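Local atomic coordinates of GH26A (Muricauda sp. MAR_2010_75, PDB entry 6Q75), a protein that probably hydrolyses beta-linked polysaccharides such as mannans, as a glycoside hydrolase of family 26. Residues D245-Y256 with K271-P282. Residues are numbered along the deposited sequence; the frame is centred on the assembly and turned at random.
Sequences DILATDVYHGDY and KPIALGEVGQLP
Two donors grip the backbone oxygen of Q280: the Y256 hydroxyl, with OH 2.7 Å from O and in the carbonyl plane, and water 1, which also donates to V251 O. The Y256 ring is wedged between V251 CG1 over one face and P282 CB over the other, 3.8 Å from Y256 CZ, while L275 CD2 meets its edge.

On the sheet face carrying D250 and E277, the Y252 hydroxyl donates to E277; OH lies 2.6 Å from OE1, on the carboxylate's anti side, with ring and carboxylate planes 84° apart. CG of E277 stands anti to its carbonyl carbon (chi1 -59°) and the chain runs extended beyond it, bringing the carboxylate up to that hydroxyl. A phenylalanine in place of Y252 would probably leave E277 OE1 without this donor and its carboxylate freer to turn. The carboxylates of D250 and E277 stack, and N219 binds D250 OD1. E277 OE2 also hydrogen-bonds a Tris molecule, probably from the crystallisation liquor, a position consistent with a sugar-binding pocket.

Parallel strands 246-251 and 273-278, joined through helix 258-268 and flanked by strands 214-221 and 293-299, exemplify the beta-alpha-beta unit of a (beta/alpha)8 barrel, polar side chains gathering at the C-terminal strand ends.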
loop_
_atom_site.group_PDB
_atom_site.type_symbol
_atom_site.label_atom_id
_atom_site.label_comp_id
_atom_site.label_asym_id
_atom_site.label_seq_id
_atom_site.Cartn_x
_atom_site.Cartn_y
_atom_site.Cartn_z
ATOM N N ASP A 245 -9.927 -1.979 -5.357
ATOM C CA ASP A 245 -10.512 -0.635 -5.335
ATOM C C ASP A 245 -9.625 0.392 -6.033
ATOM O O ASP A 245 -10.128 1.271 -6.740
ATOM C CB ASP A 245 -10.728 -0.166 -3.888
ATOM C CG ASP A 245 -11.892 -0.886 -3.189
ATOM O OD1 ASP A 245 -13.050 -0.840 -3.689
ATOM O OD2 ASP A 245 -11.634 -1.506 -2.130
ATOM N N ILE A 246 -8.323 0.317 -5.807
ATOM C CA ILE A 246 -7.377 1.333 -6.275
ATOM C C ILE A 246 -6.155 0.601 -6.799
ATOM O O ILE A 246 -5.718 -0.383 -6.194
ATOM C CB ILE A 246 -7.008 2.288 -5.125
ATOM C CG1 ILE A 246 -8.255 3.018 -4.625
ATOM C CG2 ILE A 246 -5.917 3.313 -5.581
ATOM C CD1 ILE A 246 -7.955 4.162 -3.735
ATOM N N LEU A 247 -5.571 1.086 -7.908
ATOM C CA LEU A 247 -4.319 0.527 -8.412
ATOM C C LEU A 247 -3.169 1.480 -8.120
ATOM O O LEU A 247 -3.330 2.697 -8.152
ATOM C CB LEU A 247 -4.375 0.217 -9.922
ATOM C CG LEU A 247 -5.335 -0.896 -10.377
ATOM C CD1 LEU A 247 -6.790 -0.478 -10.317
ATOM C CD2 LEU A 247 -4.965 -1.427 -11.786
ATOM N N ALA A 248 -2.033 0.925 -7.732
ATOM C CA ALA A 248 -0.923 1.768 -7.341
ATOM C C ALA A 248 0.361 1.161 -7.867
ATOM O O ALA A 248 0.431 -0.025 -8.200
ATOM C CB ALA A 248 -0.829 1.923 -5.819
ATOM N N THR A 249 1.386 1.993 -7.930
ATOM C CA THR A 249 2.699 1.497 -8.317
ATOM C C THR A 249 3.768 2.244 -7.534
ATOM O O THR A 249 3.532 3.330 -6.996
ATOM C CB THR A 249 2.924 1.608 -9.830
ATOM O OG1 THR A 249 4.049 0.792 -10.192
ATOM C CG2 THR A 249 3.177 3.033 -10.224
ATOM N N ASP A 250 4.946 1.626 -7.455
ATOM C CA ASP A 250 6.093 2.146 -6.724
ATOM C C ASP A 250 7.104 2.656 -7.735
ATOM O O ASP A 250 7.482 1.920 -8.655
ATOM C CB ASP A 250 6.730 1.064 -5.831
ATOM C CG ASP A 250 5.793 0.625 -4.697
ATOM O OD1 ASP A 250 4.728 1.246 -4.525
ATOM O OD2 ASP A 250 6.117 -0.316 -3.973
ATOM N N VAL A 251 7.520 3.914 -7.569
ATOM C CA VAL A 251 8.386 4.606 -8.525
ATOM C C VAL A 251 9.549 5.211 -7.749
ATOM O O VAL A 251 9.366 6.171 -6.984
ATOM C CB VAL A 251 7.647 5.694 -9.316
ATOM C CG1 VAL A 251 8.670 6.469 -10.197
ATOM C CG2 VAL A 251 6.545 5.073 -10.181
ATOM N N TYR A 252 10.740 4.644 -7.914
ATOM C CA TYR A 252 11.935 5.199 -7.321
ATOM C C TYR A 252 12.776 5.855 -8.416
ATOM O O TYR A 252 12.485 5.731 -9.607
ATOM C CB TYR A 252 12.737 4.110 -6.589
ATOM C CG TYR A 252 12.056 3.741 -5.296
ATOM C CD1 TYR A 252 12.324 4.467 -4.136
ATOM C CD2 TYR A 252 11.121 2.711 -5.240
ATOM C CE1 TYR A 252 11.682 4.185 -2.953
ATOM C CE2 TYR A 252 10.466 2.414 -4.037
ATOM C CZ TYR A 252 10.760 3.161 -2.904
ATOM O OH TYR A 252 10.158 2.892 -1.691
ATOM N N HIS A 253 13.791 6.582 -7.978
ATOM C CA HIS A 253 14.773 7.237 -8.854
ATOM C C HIS A 253 14.135 8.252 -9.793
ATOM O O HIS A 253 14.720 8.582 -10.828
ATOM C CB HIS A 253 15.547 6.209 -9.679
ATOM C CG HIS A 253 16.033 5.040 -8.887
ATOM N ND1 HIS A 253 16.946 5.162 -7.861
ATOM C CD2 HIS A 253 15.745 3.723 -8.981
ATOM C CE1 HIS A 253 17.190 3.969 -7.349
ATOM N NE2 HIS A 253 16.482 3.078 -8.016
ATOM N N GLY A 254 12.949 8.761 -9.451
ATOM C CA GLY A 254 12.243 9.717 -10.291
ATOM C C GLY A 254 11.782 9.170 -11.627
ATOM O O GLY A 254 11.540 9.939 -12.560
ATOM N N ASP A 255 11.640 7.848 -11.739
ATOM C CA ASP A 255 11.378 7.195 -13.019
ATOM C C ASP A 255 9.890 7.234 -13.385
ATOM O O ASP A 255 9.257 6.202 -13.616
ATOM C CB ASP A 255 11.882 5.760 -12.963
ATOM C CG ASP A 255 11.811 5.060 -14.312
ATOM O OD1 ASP A 255 11.933 5.760 -15.335
ATOM O OD2 ASP A 255 11.604 3.815 -14.341
ATOM N N TYR A 256 9.349 8.457 -13.493
ATOM C CA TYR A 256 7.919 8.633 -13.776
ATOM C C TYR A 256 7.680 8.564 -15.286
ATOM O O TYR A 256 7.303 9.533 -15.932
ATOM C CB TYR A 256 7.421 9.944 -13.182
ATOM C CG TYR A 256 7.531 10.006 -11.686
ATOM C CD1 TYR A 256 6.597 9.349 -10.874
ATOM C CD2 TYR A 256 8.576 10.692 -11.067
ATOM C CE1 TYR A 256 6.702 9.385 -9.490
ATOM C CE2 TYR A 256 8.692 10.731 -9.682
ATOM C CZ TYR A 256 7.754 10.062 -8.899
ATOM O OH TYR A 256 7.852 10.120 -7.531
ATOM N N LYS A 271 -10.868 2.943 -12.225
ATOM C CA LYS A 271 -10.507 2.946 -10.821
ATOM C C LYS A 271 -9.397 3.963 -10.563
ATOM O O LYS A 271 -8.581 4.234 -11.446
ATOM C CB LYS A 271 -10.053 1.561 -10.386
ATOM C CG LYS A 271 -11.224 0.574 -10.406
ATOM C CD LYS A 271 -10.823 -0.768 -9.882
ATOM C CE LYS A 271 -12.002 -1.726 -9.985
ATOM N NZ LYS A 271 -12.990 -1.552 -8.875
ATOM N N PRO A 272 -9.324 4.524 -9.354
ATOM C CA PRO A 272 -8.237 5.469 -9.066
ATOM C C PRO A 272 -6.883 4.779 -9.121
ATOM O O PRO A 272 -6.765 3.573 -8.884
ATOM C CB PRO A 272 -8.539 5.969 -7.648
ATOM C CG PRO A 272 -10.027 5.587 -7.397
ATOM C CD PRO A 272 -10.250 4.360 -8.219
ATOM N N ILE A 273 -5.858 5.564 -9.450
ATOM C CA ILE A 273 -4.485 5.088 -9.365
ATOM C C ILE A 273 -3.723 5.966 -8.382
ATOM O O ILE A 273 -4.121 7.099 -8.081
ATOM C CB ILE A 273 -3.774 5.060 -10.737
ATOM C CG1 ILE A 273 -3.650 6.468 -11.307
ATOM C CG2 ILE A 273 -4.462 4.125 -11.708
ATOM C CD1 ILE A 273 -2.851 6.496 -12.588
ATOM N N ALA A 274 -2.588 5.443 -7.904
ATOM C CA ALA A 274 -1.805 6.176 -6.916
ATOM C C ALA A 274 -0.349 5.758 -7.008
ATOM O O ALA A 274 -0.031 4.678 -7.512
ATOM C CB ALA A 274 -2.312 5.922 -5.493
ATOM N N LEU A 275 0.528 6.616 -6.487
ATOM C CA LEU A 275 1.948 6.287 -6.337
ATOM C C LEU A 275 2.135 5.691 -4.952
ATOM O O LEU A 275 2.291 6.412 -3.963
ATOM C CB LEU A 275 2.825 7.527 -6.542
ATOM C CG LEU A 275 2.813 8.100 -7.956
ATOM C CD1 LEU A 275 3.287 9.585 -7.964
ATOM C CD2 LEU A 275 3.600 7.226 -8.884
ATOM N N GLY A 276 2.130 4.357 -4.879
ATOM C CA GLY A 276 2.107 3.696 -3.591
ATOM C C GLY A 276 3.361 3.901 -2.768
ATOM O O GLY A 276 3.283 3.961 -1.534
ATOM N N GLU A 277 4.532 3.992 -3.432
ATOM C CA GLU A 277 5.786 4.378 -2.807
ATOM C C GLU A 277 6.552 5.204 -3.813
ATOM O O GLU A 277 6.535 4.893 -5.002
ATOM C CB GLU A 277 6.706 3.208 -2.440
ATOM C CG GLU A 277 6.110 2.193 -1.473
ATOM C CD GLU A 277 7.046 1.035 -1.195
ATOM O OE1 GLU A 277 8.256 1.170 -1.484
ATOM O OE2 GLU A 277 6.555 0.010 -0.649
ATOM N N VAL A 278 7.218 6.235 -3.330
ATOM C CA VAL A 278 8.156 6.993 -4.156
ATOM C C VAL A 278 9.394 7.303 -3.339
ATOM O O VAL A 278 9.380 7.309 -2.104
ATOM C CB VAL A 278 7.589 8.316 -4.726
ATOM C CG1 VAL A 278 6.263 8.072 -5.453
ATOM C CG2 VAL A 278 7.461 9.378 -3.635
ATOM N N GLY A 279 10.479 7.579 -4.059
ATOM C CA GLY A 279 11.671 8.086 -3.407
ATOM C C GLY A 279 11.795 9.558 -3.761
ATOM O O GLY A 279 11.286 10.412 -3.035
ATOM N N GLN A 280 12.443 9.852 -4.880
ATOM C CA GLN A 280 12.393 11.195 -5.447
ATOM C C GLN A 280 10.947 11.599 -5.717
ATOM O O GLN A 280 10.193 10.853 -6.343
ATOM C CB GLN A 280 13.171 11.243 -6.767
ATOM C CG GLN A 280 14.639 10.922 -6.634
ATOM C CD GLN A 280 15.365 11.091 -7.961
ATOM O OE1 GLN A 280 14.862 11.777 -8.863
ATOM N NE2 GLN A 280 16.541 10.462 -8.090
ATOM N N LEU A 281 10.567 12.778 -5.236
ATOM C CA LEU A 281 9.186 13.234 -5.379
ATOM C C LEU A 281 8.856 13.524 -6.844
ATOM O O LEU A 281 9.752 13.862 -7.626
ATOM C CB LEU A 281 8.963 14.491 -4.548
ATOM C CG LEU A 281 8.811 14.241 -3.050
ATOM C CD1 LEU A 281 9.032 15.534 -2.278
ATOM C CD2 LEU A 281 7.410 13.718 -2.800
ATOM N N PRO A 282 7.580 13.435 -7.232
ATOM C CA PRO A 282 7.177 13.886 -8.579
ATOM C C PRO A 282 7.168 15.407 -8.659
ATOM O O PRO A 282 6.472 16.076 -7.889
ATOM C CB PRO A 282 5.765 13.312 -8.741
ATOM C CG PRO A 282 5.251 13.132 -7.323
ATOM C CD PRO A 282 6.469 12.809 -6.472
HETATM O O HOH W 1 11.027 8.343 -7.245
HETATM O O HOH W 2 14.764 7.393 -5.161
#